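Local coordinates for protein extracellular subtilisin-like serine proteinase (Vibrio sp. PA-44, PDB 1SH7) that probably hydrolyses peptide bonds as a cold-adapted, secreted, calcium-binding, subtilisin-like serine endopeptidase of the peptidase S8 family, at residues N238-T241 with P242-T246. Residues are numbered along the deposited sequence; the frame is centred on the assembly and turned at random. Where two conformers were deposited one is given.
Sequences NGLT and PLQLT
Thr241 and Gln244 exchange hydrogen bonds in both directions, each side chain gripping the backbone N-H of the other residue. In one direction Gln244 N donates to Thr241 OG1 over 3.1 Å, almost straight at 166°. In the other, Thr241 N donates to Gln244 OE1 over 2.9 Å, just as straight, arriving in the plane of the amide on a lone pair of the oxygen. Thr241 OG1 is swung between its own backbone N and carbonyl carbon (chi1 59°), which turns the hydroxyl oxygen over the first turn of the helix. Gln244 reaches back from that turn: CG lies beside the backbone N (chi1 -68°), and the extended chain beyond it carries OE1 to the amide of Thr241, with CG passing 3.4 Å from Thr241 OG1. The two side chains thus cross at an angle, and two reciprocal bonds join the residue before the helix to its first turn and probably restrict how the helix start turns against the loop. Leu245 N donates to Thr241 O at 2.8 Å, the first main-chain bond of the helix. Pro242 follows the cap directly; lacking an N-H, it has no proton to be satisfied at the helix start. Leu240 lies across the aliphatic part of Gln244, its CD2 3.7 Å from Gln244 CB, while its CB comes to 4.3 Å from Leu245 CB. Leu240 also touches Tyr233 and Pro242 touches Ser150, which packs this surface turn against helix 219-236 and strand 150-154 of the parallel sheet. Thr241 as N-cap and Gln244 three residues on make a capping box, here opening helix 242-252 of the subtilisin-like domain.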
ATOM      1  N   ASN A 238       0.401 -15.425 -10.560  1.00 12.91           N
ATOM      2  CA  ASN A 238      -0.957 -14.907 -10.726  1.00 13.45           C
ATOM      3  C   ASN A 238      -1.980 -15.504  -9.743  1.00 13.76           C
ATOM      4  O   ASN A 238      -3.002 -14.869  -9.439  1.00 14.77           O
ATOM      5  CB  ASN A 238      -1.479 -15.187 -12.149  1.00 13.57           C
ATOM      6  CG  ASN A 238      -0.917 -14.252 -13.236  1.00 15.73           C
ATOM      7  OD1 ASN A 238      -1.346 -14.378 -14.382  1.00 17.28           O
ATOM      8  ND2 ASN A 238       0.010 -13.328 -12.902  1.00 15.26           N
ATOM      9  N   GLY A 239      -1.726 -16.728  -9.280  1.00 13.48           N
ATOM     10  CA  GLY A 239      -2.696 -17.482  -8.514  1.00 13.21           C
ATOM     11  C   GLY A 239      -2.650 -17.356  -6.995  1.00 13.16           C
ATOM     12  O   GLY A 239      -3.374 -18.086  -6.332  1.00 13.02           O
ATOM     13  N   LEU A 240      -1.821 -16.471  -6.439  1.00 12.20           N
ATOM     14  CA  LEU A 240      -1.674 -16.386  -5.003  1.00 12.09           C
ATOM     15  C   LEU A 240      -2.991 -15.981  -4.362  1.00 11.72           C
ATOM     16  O   LEU A 240      -3.628 -15.001  -4.776  1.00 11.17           O
ATOM     17  CB  LEU A 240      -0.614 -15.349  -4.613  1.00 12.76           C
ATOM     18  CG  LEU A 240       0.844 -15.653  -4.970  1.00 12.25           C
ATOM     19  CD1 LEU A 240       1.642 -14.346  -4.872  1.00 11.43           C
ATOM     20  CD2 LEU A 240       1.459 -16.714  -4.061  1.00 13.41           C
ATOM     21  N   THR A 241      -3.435 -16.755  -3.378  1.00 11.54           N
ATOM     22  CA  THR A 241      -4.581 -16.350  -2.585  1.00 10.92           C
ATOM     23  C   THR A 241      -4.020 -15.311  -1.638  1.00 11.80           C
ATOM     24  O   THR A 241      -2.783 -15.183  -1.500  1.00 11.05           O
ATOM     25  CB  THR A 241      -5.134 -17.483  -1.779  1.00 10.62           C
ATOM     26  OG1 THR A 241      -4.103 -17.981  -0.914  1.00 10.09           O
ATOM     27  CG2 THR A 241      -5.519 -18.715  -2.684  1.00  8.63           C
ATOM     28  N   PRO A 242      -4.907 -14.576  -0.981  1.00 11.48           N
ATOM     29  CA  PRO A 242      -4.471 -13.639   0.050  1.00 12.40           C
ATOM     30  C   PRO A 242      -3.674 -14.322   1.149  1.00 12.64           C
ATOM     31  O   PRO A 242      -2.678 -13.761   1.552  1.00 11.76           O
ATOM     32  CB  PRO A 242      -5.787 -13.026   0.552  1.00 12.14           C
ATOM     33  CG  PRO A 242      -6.709 -13.149  -0.664  1.00 12.11           C
ATOM     34  CD  PRO A 242      -6.354 -14.488  -1.225  1.00 11.44           C
ATOM     35  N   LEU A 243      -4.050 -15.523   1.583  1.00 12.31           N
ATOM     36  CA  LEU A 243      -3.253 -16.236   2.578  1.00 13.69           C
ATOM     37  C   LEU A 243      -1.838 -16.505   2.051  1.00 12.60           C
ATOM     38  O   LEU A 243      -0.866 -16.314   2.767  1.00 13.20           O
ATOM     39  CB  LEU A 243      -3.904 -17.583   2.920  1.00 15.30           C
ATOM     40  CG  LEU A 243      -4.136 -18.080   4.344  1.00 20.50           C
ATOM     41  CD1 LEU A 243      -3.818 -19.538   4.404  1.00 22.37           C
ATOM     42  CD2 LEU A 243      -3.417 -17.321   5.443  1.00 21.16           C
ATOM     43  N   GLN A 244      -1.725 -16.968   0.804  1.00 11.78           N
ATOM     44  CA  GLN A 244      -0.409 -17.225   0.201  1.00 11.60           C
ATOM     45  C   GLN A 244       0.419 -15.953   0.060  1.00 10.99           C
ATOM     46  O   GLN A 244       1.627 -15.972   0.334  1.00 10.15           O
ATOM     47  CB  GLN A 244      -0.523 -17.929  -1.141  1.00 11.11           C
ATOM     48  CG  GLN A 244      -1.043 -19.389  -1.042  1.00 12.13           C
ATOM     49  CD  GLN A 244      -1.429 -19.978  -2.368  1.00 12.89           C
ATOM     50  OE1 GLN A 244      -1.994 -19.265  -3.213  1.00 13.83           O
ATOM     51  NE2 GLN A 244      -1.062 -21.251  -2.611  1.00 11.48           N
ATOM     52  N   LEU A 245      -0.216 -14.862  -0.333  1.00 10.83           N
ATOM     53  CA  LEU A 245       0.500 -13.603  -0.565  1.00 11.12           C
ATOM     54  C   LEU A 245       0.994 -13.049   0.778  1.00 10.92           C
ATOM     55  O   LEU A 245       2.161 -12.663   0.906  1.00 10.84           O
ATOM     56  CB  LEU A 245      -0.395 -12.596  -1.309  0.65 11.47           C
ATOM     57  CG  LEU A 245       0.121 -11.209  -1.746  0.65 11.58           C
ATOM     58  CD1 LEU A 245       1.595 -11.066  -1.726  0.65 14.26           C
ATOM     59  CD2 LEU A 245      -0.401 -10.901  -3.178  0.65 11.32           C
ATOM     60  N   THR A 246       0.132 -13.046   1.792  1.00 11.07           N
ATOM     61  CA  THR A 246       0.534 -12.692   3.147  1.00 11.51           C
ATOM     62  C   THR A 246       1.750 -13.516   3.597  1.00 12.32           C
ATOM     63  O   THR A 246       2.735 -12.959   4.100  1.00 12.76           O
ATOM     64  CB  THR A 246      -0.633 -12.892   4.102  1.00 11.43           C
ATOM     65  OG1 THR A 246      -1.641 -11.906   3.809  1.00 10.91           O
ATOM     66  CG2 THR A 246      -0.203 -12.679   5.570  1.00  9.63           C
TER